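Local coordinates for protein acyl-CoA dehydrogenase (Thermus thermophilus, PDB 2Z1Q) that probably oxidises saturated acyl-CoA thioesters to 2,3-dehydroacyl-CoA, using bound FAD as its cofactor and passing the electrons to an acceptor, at residues Gly177-Ile182 with Val233-Val238. Numbering follows the deposited sequence.
Sequences GVKQWI and VILEDV. With FAD (flavin-adenine dinucleotide), chain D.
In the beta domain in the middle of the acyl-CoA dehydrogenase fold, Gly177-Lys179 and Val233-Leu235 pair as antiparallel strands, and the first runs on into the flavin pocket. Gly177 with Leu235 and Lys179 with Val233 are hydrogen-bonded pairs. Val178 with Ile234 is the non-hydrogen-bonded pair between them. The bond from Lys179 N to Val233 O is 2.8 Å long and nearly straight, at 170°. Gly177 has backbone angles that would jam a CB against the preceding carbonyl oxygen.

On one face, Leu235 CD1 lies 3.8 Å from Lys179 CG. The lysine chain then bends at chi2 and chi3 and leads away from Leu235. The lysine is buried, and its NZ is held by a salt bridge to Glu150 and by the carbonyl oxygens of Leu148 and Phe194.

Past the paired residues the strand turns a corner at Trp181. The indole packs against FAD, with C8M 3.9 Å above one ring face and offset toward the rim. Trp181 CG sits 3.6 Å from FAD C9. The ring also meets Tyr376 of the second subunit, with the planes at about 60°. An alanine here would probably leave a gap beside the dimethylbenzene end of the flavin and take away the ring that Tyr376 of the second subunit meets.

After the corner, Ile182 comes back to the partner strand. With CG1 anti to the carbonyl carbon (chi1 -73°), that branch is set against Val233. The side chains of Ile182 and Val233 cross at about a right angle, and Ile182 CG1 rests 3.6 Å from Val233 CG2.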
loop_
_atom_site.group_PDB
_atom_site.type_symbol
_atom_site.label_atom_id
_atom_site.label_comp_id
_atom_site.label_asym_id
_atom_site.label_seq_id
_atom_site.Cartn_x
_atom_site.Cartn_y
_atom_site.Cartn_z
ATOM N N GLY B 177 -36.061 5.408 -3.510
ATOM C CA GLY B 177 -34.662 5.717 -3.752
ATOM C C GLY B 177 -33.780 4.494 -3.658
ATOM O O GLY B 177 -34.267 3.377 -3.438
ATOM N N VAL B 178 -32.479 4.699 -3.825
ATOM C CA VAL B 178 -31.500 3.614 -3.757
ATOM C C VAL B 178 -30.373 4.002 -2.807
ATOM O O VAL B 178 -29.831 5.103 -2.897
ATOM C CB VAL B 178 -30.889 3.336 -5.148
ATOM C CG1 VAL B 178 -29.845 2.230 -5.061
ATOM C CG2 VAL B 178 -31.996 2.959 -6.138
ATOM N N LYS B 179 -30.041 3.104 -1.882
ATOM C CA LYS B 179 -28.962 3.343 -0.923
ATOM C C LYS B 179 -27.854 2.338 -1.257
ATOM O O LYS B 179 -28.103 1.140 -1.375
ATOM C CB LYS B 179 -29.466 3.145 0.505
ATOM C CG LYS B 179 -30.808 3.800 0.791
ATOM C CD LYS B 179 -30.808 5.299 0.543
ATOM C CE LYS B 179 -29.933 6.055 1.521
ATOM N NZ LYS B 179 -29.967 7.526 1.250
ATOM N N GLN B 180 -26.636 2.841 -1.398
ATOM C CA GLN B 180 -25.486 2.037 -1.787
ATOM C C GLN B 180 -24.529 1.606 -0.675
ATOM O O GLN B 180 -24.196 2.393 0.220
ATOM C CB GLN B 180 -24.688 2.820 -2.838
ATOM C CG GLN B 180 -23.661 1.990 -3.578
ATOM C CD GLN B 180 -24.277 1.177 -4.695
ATOM O OE1 GLN B 180 -24.202 1.550 -5.866
ATOM N NE2 GLN B 180 -24.905 0.064 -4.339
ATOM N N TRP B 181 -24.067 0.358 -0.759
ATOM C CA TRP B 181 -23.114 -0.207 0.200
ATOM C C TRP B 181 -23.621 -0.237 1.650
ATOM O O TRP B 181 -22.999 0.364 2.511
ATOM C CB TRP B 181 -21.802 0.606 0.199
ATOM C CG TRP B 181 -20.977 0.661 -1.077
ATOM C CD1 TRP B 181 -20.734 1.768 -1.849
ATOM C CD2 TRP B 181 -20.235 -0.411 -1.675
ATOM N NE1 TRP B 181 -19.890 1.452 -2.885
ATOM C CE2 TRP B 181 -19.567 0.122 -2.803
ATOM C CE3 TRP B 181 -20.068 -1.769 -1.368
ATOM C CZ2 TRP B 181 -18.746 -0.655 -3.623
ATOM C CZ3 TRP B 181 -19.249 -2.543 -2.188
ATOM C CH2 TRP B 181 -18.600 -1.981 -3.302
ATOM N N ILE B 182 -24.714 -0.930 1.941
ATOM C CA ILE B 182 -25.216 -0.951 3.322
ATOM C C ILE B 182 -24.690 -2.134 4.129
ATOM O O ILE B 182 -25.055 -3.273 3.868
ATOM C CB ILE B 182 -26.762 -0.979 3.340
ATOM C CG1 ILE B 182 -27.295 0.379 2.930
ATOM C CG2 ILE B 182 -27.289 -1.295 4.722
ATOM C CD1 ILE B 182 -27.031 0.714 1.516
ATOM N N VAL B 233 -29.556 -1.307 -0.819
ATOM C CA VAL B 233 -30.923 -1.306 -0.309
ATOM C C VAL B 233 -31.796 -0.471 -1.239
ATOM O O VAL B 233 -31.518 0.704 -1.470
ATOM C CB VAL B 233 -30.998 -0.737 1.136
ATOM C CG1 VAL B 233 -32.447 -0.673 1.595
ATOM C CG2 VAL B 233 -30.200 -1.620 2.085
ATOM N N ILE B 234 -32.845 -1.085 -1.777
ATOM C CA ILE B 234 -33.748 -0.400 -2.692
ATOM C C ILE B 234 -35.075 -0.053 -2.019
ATOM O O ILE B 234 -35.602 -0.842 -1.245
ATOM C CB ILE B 234 -34.032 -1.285 -3.934
ATOM C CG1 ILE B 234 -32.739 -1.505 -4.727
ATOM C CG2 ILE B 234 -35.116 -0.646 -4.796
ATOM C CD1 ILE B 234 -32.861 -2.525 -5.848
ATOM N N LEU B 235 -35.616 1.127 -2.301
ATOM C CA LEU B 235 -36.899 1.514 -1.726
ATOM C C LEU B 235 -37.901 1.861 -2.812
ATOM O O LEU B 235 -37.769 2.879 -3.483
ATOM C CB LEU B 235 -36.763 2.719 -0.798
ATOM C CG LEU B 235 -35.935 2.566 0.470
ATOM C CD1 LEU B 235 -34.458 2.813 0.179
ATOM C CD2 LEU B 235 -36.449 3.573 1.473
ATOM N N GLU B 236 -38.899 1.000 -2.975
ATOM C CA GLU B 236 -39.946 1.208 -3.972
ATOM C C GLU B 236 -41.258 1.419 -3.229
ATOM O O GLU B 236 -41.857 0.466 -2.745
ATOM C CB GLU B 236 -40.057 -0.009 -4.894
ATOM C CG GLU B 236 -38.784 -0.323 -5.674
ATOM C CD GLU B 236 -38.862 -1.629 -6.454
ATOM O OE1 GLU B 236 -37.818 -2.064 -6.982
ATOM O OE2 GLU B 236 -39.963 -2.222 -6.545
ATOM N N ASP B 237 -41.692 2.672 -3.135
ATOM C CA ASP B 237 -42.922 3.030 -2.437
ATOM C C ASP B 237 -42.978 2.418 -1.032
ATOM O O ASP B 237 -43.860 1.610 -0.736
ATOM C CB ASP B 237 -44.150 2.584 -3.245
ATOM C CG ASP B 237 -44.275 3.314 -4.572
ATOM O OD1 ASP B 237 -44.095 4.548 -4.596
ATOM O OD2 ASP B 237 -44.562 2.652 -5.591
ATOM N N VAL B 238 -42.040 2.803 -0.169
ATOM C CA VAL B 238 -42.002 2.285 1.198
ATOM C C VAL B 238 -42.827 3.152 2.156
ATOM O O VAL B 238 -42.596 4.359 2.274
ATOM C CB VAL B 238 -40.545 2.192 1.734
ATOM C CG1 VAL B 238 -40.549 1.853 3.210
ATOM C CG2 VAL B 238 -39.765 1.130 0.966
HETATM P PA FAD D . -15.957 8.692 -4.460
HETATM O O1A FAD D . -15.658 7.314 -4.161
HETATM O O2A FAD D . -17.415 9.228 -4.835
HETATM O O5B FAD D . -14.963 9.757 -3.888
HETATM C C5B FAD D . -13.783 9.792 -4.689
HETATM C C4B FAD D . -13.079 10.967 -4.048
HETATM O O4B FAD D . -13.403 11.482 -2.819
HETATM C C3B FAD D . -11.534 11.246 -4.331
HETATM O O3B FAD D . -11.356 11.860 -5.613
HETATM C C2B FAD D . -11.378 12.200 -3.077
HETATM O O2B FAD D . -10.349 13.191 -3.165
HETATM C C1B FAD D . -12.801 12.649 -3.247
HETATM N N9A FAD D . -13.337 13.855 -2.690
HETATM C C8A FAD D . -14.645 13.939 -2.309
HETATM N N7A FAD D . -14.911 15.118 -1.884
HETATM C C5A FAD D . -13.792 15.871 -1.937
HETATM C C6A FAD D . -13.480 17.225 -1.611
HETATM N N6A FAD D . -14.465 18.047 -1.101
HETATM N N1A FAD D . -12.203 17.653 -1.811
HETATM C C2A FAD D . -11.264 16.863 -2.324
HETATM N N3A FAD D . -11.538 15.614 -2.641
HETATM C C4A FAD D . -12.752 15.063 -2.483
HETATM N N1 FAD D . -22.488 3.690 3.740
HETATM C C2 FAD D . -23.480 3.800 4.649
HETATM O O2 FAD D . -24.226 4.765 4.579
HETATM N N3 FAD D . -23.697 2.878 5.621
HETATM C C4 FAD D . -22.915 1.752 5.753
HETATM O O4 FAD D . -23.117 0.933 6.616
HETATM C C4X FAD D . -21.816 1.560 4.774
HETATM N N5 FAD D . -21.016 0.481 4.787
HETATM C C5X FAD D . -20.046 0.310 3.851
HETATM C C6 FAD D . -19.233 -0.879 3.831
HETATM C C7 FAD D . -18.268 -1.050 2.824
HETATM C C7M FAD D . -17.436 -2.317 2.796
HETATM C C8 FAD D . -18.074 -0.041 1.827
HETATM C C8M FAD D . -17.054 -0.190 0.721
HETATM C C9 FAD D . -18.839 1.105 1.845
HETATM C C9A FAD D . -19.841 1.307 2.843
HETATM N N10 FAD D . -20.641 2.471 2.813
HETATM C C10 FAD D . -21.649 2.635 3.742
HETATM C "C1'" FAD D . -20.366 3.406 1.754
HETATM C "C2'" FAD D . -19.529 4.628 2.162
HETATM O "O2'" FAD D . -20.231 5.443 3.088
HETATM C "C3'" FAD D . -19.313 5.287 0.837
HETATM O "O3'" FAD D . -18.561 4.353 0.011
HETATM C "C4'" FAD D . -18.518 6.562 0.870
HETATM O "O4'" FAD D . -19.138 7.604 1.629
HETATM C "C5'" FAD D . -18.415 6.859 -0.582
HETATM O "O5'" FAD D . -17.686 7.939 -0.884
HETATM P P FAD D . -17.575 7.711 -2.468
HETATM O O1P FAD D . -17.064 6.331 -2.680
HETATM O O2P FAD D . -19.032 7.858 -3.178
HETATM O O3P FAD D . -16.489 8.842 -2.926
#